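Local structure of leukotriene A-4 hydrolase (Saccharomyces cerevisiae, 2XQ0) at residues G137-A148 against A204-L214; W259-D269 against P279-L289. The protein is a zinc-dependent aminopeptidase of the M1 family that prefers di- and tripeptides and also shows low epoxide hydrolase activity in vitro. One frame throughout, in Å; residues are numbered along the deposited sequence.

In the fold
Interaction 1 and interaction 2 come in series along the chain, the first closing at L214 before the second opens at W259, and their centres lie about 11 Å apart. Interaction 1 joins the two middle strands of a four-stranded antiparallel sheet and runs on to the inhibitor; interaction 2 joins two parallel strands of the five-stranded mixed sheet of the peptidase domain, close to the zinc-binding helix 297-311. The two meet directly: Y141 OH and N267 OD1 are 2.6 Å apart, a probable hydrogen bond, and A210 CB packs on L265 CD2 at 3.6 Å. Segment 137-148 brings E147 to bestatin, and edge strand 275-276 of the mixed sheet adds M276 to the same pocket.

Interaction 1: G137-A148 against A204-L214; sequences GGKPYVFSQLEA and AYLIGIASGDL. With BES (2-(3-amino-2-hydroxy-4-phenyl-butyrylamino)-4-methyl-pentanoic acid), chain B.
An antiparallel strand pairing, 141-144 against 209-211, forms this buried contact and continues through a water-bridged segment to the substrate site. V142 and S211 make the hydrogen-bonded pair, each N reaching the other's O at 2.9 Å, while F143 and A210 form the next, non-hydrogen-bonded pair and touch through their CB atoms. Beyond them S144 N donates to I209 O, and I209 N in turn donates to S144 OG at 3.1 Å. That hydroxyl is set between the backbone N and the carbonyl carbon (chi1 68°), where water 2 also links it to I207 O. The Y141 ring carries S211 O over one face, 3.7 Å above its plane, and L214 CD2 at its edge. G212 lies close to this ring, and a CB on it would clash with Y141 CD2. These are the central strands of a four-stranded antiparallel sheet, flanked by 127-130 and 177-179. Farther along, L146 CD1 reaches I207 CB at 3.7 Å, and water 3 bridges L146 N to Y205 O. E147, extended beside Y205 and pointing the same way, lays CG 3.8 Å from Y205 CD1, carboxylate and ring planes 38° apart. Its OE1 accepts a hydrogen bond from the amine N2 of bestatin at 2.8 Å, and a cis peptide bond follows, leading into A148.

Interaction 2: W259-D269 against P279-L289; sequences WGTYDILVNVD and PNMTFATPTLL. Unlike the reference sequence in segment 279-289: L289 (reference Ile).
L265 and F283 run alongside each other in a parallel strand pairing, 264-266 with 282-284, inside the mixed sheet of the M1 peptidase domain. L265 CD2 sits over the centre of the F283 ring, 3.8 Å from the centroid and almost on the ring normal, a CH-pi contact; CG anti to the backbone N (chi1 169°) carries the leucine branch there. N267, whose OD1 probably bonds to Y141, brings ND2 to within 3.3 Å of F283 CD2, its amide steeply inclined to the ring (76°). M281, bent at chi2 and chi3, folds SD back against L265 CB while its CE meets D263 CB. On the face bearing I264, V266 and A284, I264 CG2 packs on A284 CB at 3.9 Å, and V266 CG1 packs against CA and CB of P286, the two side chains pointing opposite ways. Backbone bonds tie the strands: L265 N donates to T282 O, A284 N to L265 O and N267 N to A284 O. At the other end, W259 CZ3 lies 3.6 Å from P279 CB. N280 sends ND2 to W259 O at 2.8 Å, a nearly straight bond (174°); W259 O lies in the amide plane of N280, while ND2 stands well above the plane of the W259 carbonyl, not on a lone pair. Bonds to T261 O and OG1 are weak. An alanine here would remove the amide and would probably leave W259 O without its donor, the turn at 259-261 less firmly tied, and Q198, which bonds OD1, without that acceptor. Water 4 joins T261 OG1, D263 OD2 and N280 O. Towards helix 297-311, where both side chains touch the proton acceptor E302, Y262 and T282 meet with OH and OG1 2.8 Å apart.

Interaction 1: G137-A148 against A204-L214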
# COMPACT_ATOMS: atom_id res chain seq x y z
N GLY A 137 24.75 -1.03 -4.06
CA GLY A 137 25.71 -1.93 -3.44
C GLY A 137 26.47 -2.87 -4.36
O GLY A 137 27.29 -3.65 -3.88
N GLY A 138 26.20 -2.83 -5.66
CA GLY A 138 27.03 -3.54 -6.62
C GLY A 138 26.65 -4.96 -7.03
O GLY A 138 27.33 -5.56 -7.86
N LYS A 139 25.57 -5.49 -6.48
CA LYS A 139 25.13 -6.83 -6.86
C LYS A 139 23.69 -6.80 -7.38
O LYS A 139 22.98 -5.82 -7.17
CB LYS A 139 25.27 -7.80 -5.68
CG LYS A 139 26.71 -8.01 -5.23
CD LYS A 139 26.79 -9.05 -4.11
CE LYS A 139 28.14 -9.05 -3.42
NZ LYS A 139 28.15 -9.94 -2.22
N PRO A 140 23.27 -7.86 -8.10
CA PRO A 140 21.91 -7.90 -8.65
C PRO A 140 20.88 -8.12 -7.56
O PRO A 140 21.22 -8.50 -6.45
CB PRO A 140 21.95 -9.12 -9.59
CG PRO A 140 22.97 -10.00 -9.00
CD PRO A 140 24.03 -9.08 -8.44
N TYR A 141 19.60 -7.93 -7.89
CA TYR A 141 18.56 -7.90 -6.88
C TYR A 141 17.24 -8.13 -7.57
O TYR A 141 17.06 -7.76 -8.73
CB TYR A 141 18.55 -6.51 -6.23
CG TYR A 141 17.73 -6.35 -4.95
CD1 TYR A 141 16.36 -6.14 -5.00
CD2 TYR A 141 18.35 -6.34 -3.71
CE1 TYR A 141 15.62 -5.94 -3.85
CE2 TYR A 141 17.63 -6.15 -2.55
CZ TYR A 141 16.26 -5.95 -2.63
OH TYR A 141 15.53 -5.77 -1.47
N VAL A 142 16.31 -8.77 -6.87
CA VAL A 142 14.98 -8.94 -7.40
C VAL A 142 14.00 -8.88 -6.23
O VAL A 142 14.34 -9.29 -5.12
CB VAL A 142 14.85 -10.27 -8.13
CG1 VAL A 142 15.19 -11.41 -7.16
CG2 VAL A 142 13.45 -10.46 -8.75
N PHE A 143 12.81 -8.35 -6.47
CA PHE A 143 11.76 -8.38 -5.44
C PHE A 143 10.42 -8.48 -6.11
O PHE A 143 10.27 -8.08 -7.26
CB PHE A 143 11.84 -7.15 -4.53
CG PHE A 143 11.51 -5.85 -5.23
CD1 PHE A 143 10.20 -5.40 -5.30
CD2 PHE A 143 12.50 -5.10 -5.82
CE1 PHE A 143 9.91 -4.20 -5.95
CE2 PHE A 143 12.23 -3.91 -6.45
CZ PHE A 143 10.93 -3.46 -6.52
N SER A 144 9.44 -8.99 -5.38
CA SER A 144 8.07 -9.12 -5.87
C SER A 144 7.13 -8.07 -5.30
O SER A 144 7.42 -7.41 -4.30
CB SER A 144 7.53 -10.50 -5.51
OG SER A 144 7.38 -10.57 -4.10
N GLN A 145 5.98 -7.93 -5.95
CA GLN A 145 4.87 -7.14 -5.45
C GLN A 145 3.64 -7.76 -6.11
O GLN A 145 3.47 -7.65 -7.32
CB GLN A 145 5.02 -5.67 -5.85
CG GLN A 145 3.72 -4.87 -5.74
CD GLN A 145 3.18 -4.84 -4.33
OE1 GLN A 145 3.90 -4.47 -3.40
NE2 GLN A 145 1.93 -5.25 -4.15
N LEU A 146 2.83 -8.46 -5.32
CA LEU A 146 1.77 -9.29 -5.89
C LEU A 146 0.37 -8.68 -5.83
O LEU A 146 -0.54 -9.06 -6.60
CB LEU A 146 1.76 -10.69 -5.24
CG LEU A 146 3.09 -11.43 -5.25
CD1 LEU A 146 2.91 -12.89 -4.83
CD2 LEU A 146 3.75 -11.33 -6.62
N GLU A 147 0.17 -7.72 -4.95
CA GLU A 147 -1.17 -7.14 -4.81
C GLU A 147 -1.47 -6.26 -6.02
O GLU A 147 -0.60 -5.50 -6.43
CB GLU A 147 -1.27 -6.31 -3.52
CG GLU A 147 -2.72 -6.02 -3.07
CD GLU A 147 -2.73 -5.32 -1.71
OE1 GLU A 147 -1.64 -5.15 -1.15
OE2 GLU A 147 -3.81 -4.95 -1.22
N ALA A 148 -2.67 -6.37 -6.60
CA ALA A 148 -3.75 -7.22 -6.13
C ALA A 148 -3.79 -8.60 -6.80
O ALA A 148 -3.98 -9.61 -6.12
CB ALA A 148 -5.09 -6.53 -6.34
N ALA A 204 -2.67 -15.59 -1.65
CA ALA A 204 -1.50 -15.53 -2.53
C ALA A 204 -0.94 -14.11 -2.66
O ALA A 204 0.26 -13.94 -2.88
CB ALA A 204 -1.83 -16.10 -3.92
N TYR A 205 -1.79 -13.10 -2.56
CA TYR A 205 -1.34 -11.74 -2.88
C TYR A 205 -0.37 -11.24 -1.79
O TYR A 205 0.34 -10.28 -2.00
CB TYR A 205 -2.50 -10.77 -3.08
CG TYR A 205 -3.15 -10.27 -1.80
CD1 TYR A 205 -2.56 -9.25 -1.05
CD2 TYR A 205 -4.33 -10.82 -1.36
CE1 TYR A 205 -3.15 -8.80 0.10
CE2 TYR A 205 -4.93 -10.37 -0.19
CZ TYR A 205 -4.34 -9.36 0.53
OH TYR A 205 -4.92 -8.92 1.68
N LEU A 206 -0.34 -11.93 -0.64
CA LEU A 206 0.55 -11.57 0.47
C LEU A 206 1.93 -12.23 0.38
O LEU A 206 2.83 -11.91 1.16
CB LEU A 206 -0.09 -11.93 1.81
CG LEU A 206 -1.26 -11.02 2.20
CD1 LEU A 206 -1.87 -11.48 3.51
CD2 LEU A 206 -0.76 -9.60 2.33
N ILE A 207 2.09 -13.15 -0.56
CA ILE A 207 3.38 -13.78 -0.73
C ILE A 207 4.39 -12.70 -1.10
O ILE A 207 4.09 -11.79 -1.88
CB ILE A 207 3.38 -14.88 -1.78
CG1 ILE A 207 2.62 -16.10 -1.24
CG2 ILE A 207 4.81 -15.28 -2.14
CD1 ILE A 207 3.32 -16.74 -0.04
N GLY A 208 5.56 -12.79 -0.48
CA GLY A 208 6.62 -11.84 -0.75
C GLY A 208 7.94 -12.55 -0.87
O GLY A 208 8.22 -13.49 -0.11
N ILE A 209 8.75 -12.13 -1.84
CA ILE A 209 10.09 -12.67 -1.98
C ILE A 209 11.05 -11.58 -2.43
O ILE A 209 10.69 -10.74 -3.26
CB ILE A 209 10.12 -13.85 -3.00
CG1 ILE A 209 11.54 -14.42 -3.11
CG2 ILE A 209 9.68 -13.37 -4.36
CD1 ILE A 209 11.60 -15.73 -3.86
N ALA A 210 12.26 -11.59 -1.88
CA ALA A 210 13.32 -10.72 -2.41
C ALA A 210 14.65 -11.43 -2.29
O ALA A 210 14.84 -12.27 -1.41
CB ALA A 210 13.38 -9.40 -1.67
N SER A 211 15.57 -11.11 -3.18
CA SER A 211 16.89 -11.70 -3.09
C SER A 211 17.90 -10.71 -3.59
O SER A 211 17.70 -10.08 -4.63
CB SER A 211 16.97 -12.99 -3.88
OG SER A 211 18.27 -13.56 -3.77
N GLY A 212 18.96 -10.56 -2.82
CA GLY A 212 20.06 -9.71 -3.20
C GLY A 212 21.07 -9.68 -2.09
O GLY A 212 21.04 -10.49 -1.17
N ASP A 213 21.99 -8.72 -2.18
CA ASP A 213 23.02 -8.58 -1.17
C ASP A 213 22.41 -7.97 0.08
O ASP A 213 22.48 -6.77 0.30
CB ASP A 213 24.18 -7.71 -1.69
CG ASP A 213 25.29 -7.58 -0.68
OD1 ASP A 213 25.31 -8.38 0.27
OD2 ASP A 213 26.13 -6.67 -0.84
N LEU A 214 21.81 -8.82 0.89
CA LEU A 214 21.08 -8.37 2.06
C LEU A 214 21.82 -8.73 3.33
O LEU A 214 22.30 -9.86 3.50
CB LEU A 214 19.71 -9.04 2.09
CG LEU A 214 18.74 -8.69 0.96
CD1 LEU A 214 17.44 -9.47 1.11
CD2 LEU A 214 18.46 -7.20 0.98
N2 BES B . -0.25 -3.03 0.14
C1 BES B . -0.62 -1.63 0.20
C6 BES B . -0.20 -0.92 -1.09
C7 BES B . -0.96 -1.49 -2.27
C8 BES B . -2.33 -1.68 -2.18
C12 BES B . -0.28 -1.85 -3.43
C9 BES B . -3.03 -2.21 -3.25
C11 BES B . -0.98 -2.38 -4.51
C10 BES B . -2.36 -2.56 -4.42
C2 BES B . 0.03 -0.94 1.41
O2 BES B . -0.28 -1.54 2.68
C3 BES B . -0.43 0.47 1.41
O3 BES B . -1.59 0.78 1.71
N1 BES B . 0.55 1.28 1.03
C4 BES B . 0.53 2.72 0.88
C13 BES B . 1.13 3.21 2.20
C14 BES B . 0.24 4.24 2.90
C15 BES B . 0.59 4.29 4.38
C16 BES B . -1.24 3.95 2.69
C5 BES B . 1.47 3.05 -0.24
O1 BES B . 1.29 4.11 -0.89
O4 BES B . 2.41 2.25 -0.49
O HOH W 1 21.84 -6.64 -4.17
O HOH W 2 5.19 -9.44 -3.05
O HOH W 3 2.43 -8.48 -2.25

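Interaction 2: W259-D269 against P279-L289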
# COMPACT_ATOMS: atom_id res chain seq x y z
N TRP A 259 1.85 -13.62 14.72
CA TRP A 259 2.70 -14.02 13.60
C TRP A 259 4.17 -14.32 13.98
O TRP A 259 4.97 -14.67 13.12
CB TRP A 259 2.66 -12.95 12.50
CG TRP A 259 1.25 -12.67 12.01
CD1 TRP A 259 0.32 -11.87 12.62
CD2 TRP A 259 0.63 -13.18 10.82
NE1 TRP A 259 -0.84 -11.86 11.88
CE2 TRP A 259 -0.68 -12.66 10.77
CE3 TRP A 259 1.05 -14.04 9.80
CZ2 TRP A 259 -1.56 -12.96 9.74
CZ3 TRP A 259 0.17 -14.33 8.76
CH2 TRP A 259 -1.12 -13.81 8.74
N GLY A 260 4.52 -14.15 15.24
CA GLY A 260 5.88 -14.41 15.68
C GLY A 260 6.78 -13.18 15.54
O GLY A 260 6.79 -12.31 16.40
N THR A 261 7.53 -13.11 14.45
CA THR A 261 8.42 -11.99 14.25
C THR A 261 7.69 -10.90 13.48
O THR A 261 6.72 -11.17 12.78
CB THR A 261 9.65 -12.40 13.46
OG1 THR A 261 9.23 -12.94 12.20
CG2 THR A 261 10.45 -13.46 14.23
N TYR A 262 8.14 -9.67 13.65
CA TYR A 262 7.76 -8.57 12.78
C TYR A 262 9.02 -7.94 12.18
O TYR A 262 9.70 -7.13 12.82
CB TYR A 262 6.94 -7.50 13.51
CG TYR A 262 6.50 -6.44 12.53
CD1 TYR A 262 5.36 -6.63 11.75
CD2 TYR A 262 7.26 -5.31 12.31
CE1 TYR A 262 4.96 -5.67 10.82
CE2 TYR A 262 6.88 -4.35 11.37
CZ TYR A 262 5.74 -4.53 10.64
OH TYR A 262 5.37 -3.58 9.71
N ASP A 263 9.34 -8.32 10.94
CA ASP A 263 10.58 -7.88 10.32
C ASP A 263 10.28 -6.89 9.22
O ASP A 263 9.17 -6.86 8.69
CB ASP A 263 11.33 -9.08 9.74
CG ASP A 263 11.86 -10.02 10.81
OD1 ASP A 263 11.94 -9.62 12.00
OD2 ASP A 263 12.21 -11.16 10.45
N ILE A 264 11.28 -6.08 8.87
CA ILE A 264 11.15 -5.09 7.81
C ILE A 264 12.26 -5.24 6.77
O ILE A 264 13.43 -5.30 7.13
CB ILE A 264 11.18 -3.68 8.40
CG1 ILE A 264 10.06 -3.51 9.43
CG2 ILE A 264 11.12 -2.60 7.28
CD1 ILE A 264 10.18 -2.26 10.27
N LEU A 265 11.89 -5.31 5.49
CA LEU A 265 12.85 -5.26 4.39
C LEU A 265 12.86 -3.85 3.84
O LEU A 265 11.83 -3.39 3.34
CB LEU A 265 12.46 -6.23 3.26
CG LEU A 265 13.25 -6.07 1.95
CD1 LEU A 265 14.69 -6.43 2.17
CD2 LEU A 265 12.66 -6.92 0.81
N VAL A 266 13.99 -3.15 3.92
CA VAL A 266 14.08 -1.81 3.34
C VAL A 266 14.61 -1.99 1.94
O VAL A 266 15.78 -2.34 1.75
CB VAL A 266 14.96 -0.84 4.16
CG1 VAL A 266 15.13 0.46 3.40
CG2 VAL A 266 14.33 -0.57 5.54
N ASN A 267 13.73 -1.80 0.97
CA ASN A 267 14.02 -2.20 -0.40
C ASN A 267 14.96 -1.27 -1.14
O ASN A 267 15.36 -0.22 -0.62
CB ASN A 267 12.71 -2.34 -1.18
CG ASN A 267 12.36 -3.78 -1.47
OD1 ASN A 267 13.22 -4.58 -1.80
ND2 ASN A 267 11.08 -4.10 -1.35
N VAL A 268 15.29 -1.66 -2.37
CA VAL A 268 16.09 -0.83 -3.28
C VAL A 268 15.34 0.45 -3.64
O VAL A 268 14.12 0.53 -3.49
CB VAL A 268 16.47 -1.61 -4.58
CG1 VAL A 268 17.40 -2.78 -4.25
CG2 VAL A 268 15.23 -2.12 -5.29
N ASP A 269 16.06 1.44 -4.14
CA ASP A 269 15.45 2.74 -4.39
C ASP A 269 14.33 2.74 -5.44
O ASP A 269 13.46 3.62 -5.41
CB ASP A 269 16.53 3.80 -4.68
CG ASP A 269 17.66 3.77 -3.65
OD1 ASP A 269 17.57 4.49 -2.63
OD2 ASP A 269 18.65 3.03 -3.86
N PRO A 279 3.27 -10.80 5.34
CA PRO A 279 3.43 -11.38 6.68
C PRO A 279 4.84 -11.80 7.00
O PRO A 279 5.46 -12.54 6.23
CB PRO A 279 2.52 -12.61 6.65
CG PRO A 279 1.53 -12.32 5.61
CD PRO A 279 2.22 -11.49 4.57
N ASN A 280 5.34 -11.36 8.15
CA ASN A 280 6.70 -11.64 8.59
C ASN A 280 7.79 -10.95 7.78
O ASN A 280 8.98 -11.14 8.05
CB ASN A 280 6.98 -13.15 8.67
CG ASN A 280 6.13 -13.85 9.72
OD1 ASN A 280 5.34 -14.75 9.41
ND2 ASN A 280 6.29 -13.45 10.96
N MET A 281 7.42 -10.13 6.80
CA MET A 281 8.43 -9.35 6.09
C MET A 281 7.81 -8.16 5.39
O MET A 281 7.55 -8.22 4.20
CB MET A 281 9.20 -10.21 5.08
CG MET A 281 10.49 -9.58 4.51
SD MET A 281 11.72 -9.05 5.74
CE MET A 281 12.11 -10.64 6.49
N THR A 282 7.56 -7.10 6.13
CA THR A 282 7.08 -5.86 5.54
C THR A 282 8.09 -5.34 4.53
O THR A 282 9.28 -5.28 4.81
CB THR A 282 6.86 -4.81 6.68
OG1 THR A 282 5.66 -5.16 7.39
CG2 THR A 282 6.71 -3.40 6.11
N PHE A 283 7.64 -4.97 3.33
CA PHE A 283 8.50 -4.38 2.33
C PHE A 283 8.37 -2.89 2.51
O PHE A 283 7.26 -2.37 2.58
CB PHE A 283 8.08 -4.77 0.91
CG PHE A 283 8.53 -6.14 0.49
CD1 PHE A 283 8.64 -7.17 1.40
CD2 PHE A 283 8.81 -6.39 -0.85
CE1 PHE A 283 9.04 -8.44 1.00
CE2 PHE A 283 9.21 -7.65 -1.26
CZ PHE A 283 9.33 -8.68 -0.34
N ALA A 284 9.49 -2.19 2.61
CA ALA A 284 9.45 -0.75 2.84
C ALA A 284 10.32 0.04 1.86
O ALA A 284 11.35 -0.45 1.40
CB ALA A 284 9.86 -0.44 4.28
N THR A 285 9.88 1.26 1.52
CA THR A 285 10.65 2.20 0.70
C THR A 285 11.80 2.79 1.53
O THR A 285 11.62 3.11 2.71
CB THR A 285 9.74 3.36 0.17
OG1 THR A 285 10.52 4.31 -0.56
CG2 THR A 285 9.02 4.07 1.31
N PRO A 286 12.98 2.91 0.93
CA PRO A 286 14.12 3.55 1.60
C PRO A 286 13.87 5.03 1.87
O PRO A 286 14.58 5.63 2.67
CB PRO A 286 15.27 3.41 0.59
CG PRO A 286 14.78 2.53 -0.49
CD PRO A 286 13.29 2.49 -0.45
N THR A 287 12.88 5.61 1.19
CA THR A 287 12.56 7.01 1.44
C THR A 287 11.92 7.15 2.81
O THR A 287 11.58 8.24 3.21
CB THR A 287 11.64 7.62 0.37
OG1 THR A 287 10.38 6.93 0.37
CG2 THR A 287 12.28 7.53 -1.02
N LEU A 288 11.74 6.04 3.52
CA LEU A 288 11.27 6.14 4.89
C LEU A 288 12.40 6.63 5.78
O LEU A 288 12.16 7.18 6.86
CB LEU A 288 10.77 4.79 5.43
CG LEU A 288 9.43 4.25 4.93
CD1 LEU A 288 8.88 3.22 5.91
CD2 LEU A 288 8.44 5.40 4.76
N LEU A 289 13.64 6.44 5.34
CA LEU A 289 14.78 6.86 6.12
C LEU A 289 15.05 8.35 5.97
O LEU A 289 15.49 8.81 4.91
CB LEU A 289 16.03 6.07 5.75
CG LEU A 289 16.20 4.81 6.59
CD1 LEU A 289 15.08 3.82 6.29
CD2 LEU A 289 17.56 4.21 6.33
O HOH W 4 10.64 -13.20 9.70
O HOH W 5 11.30 3.69 -2.94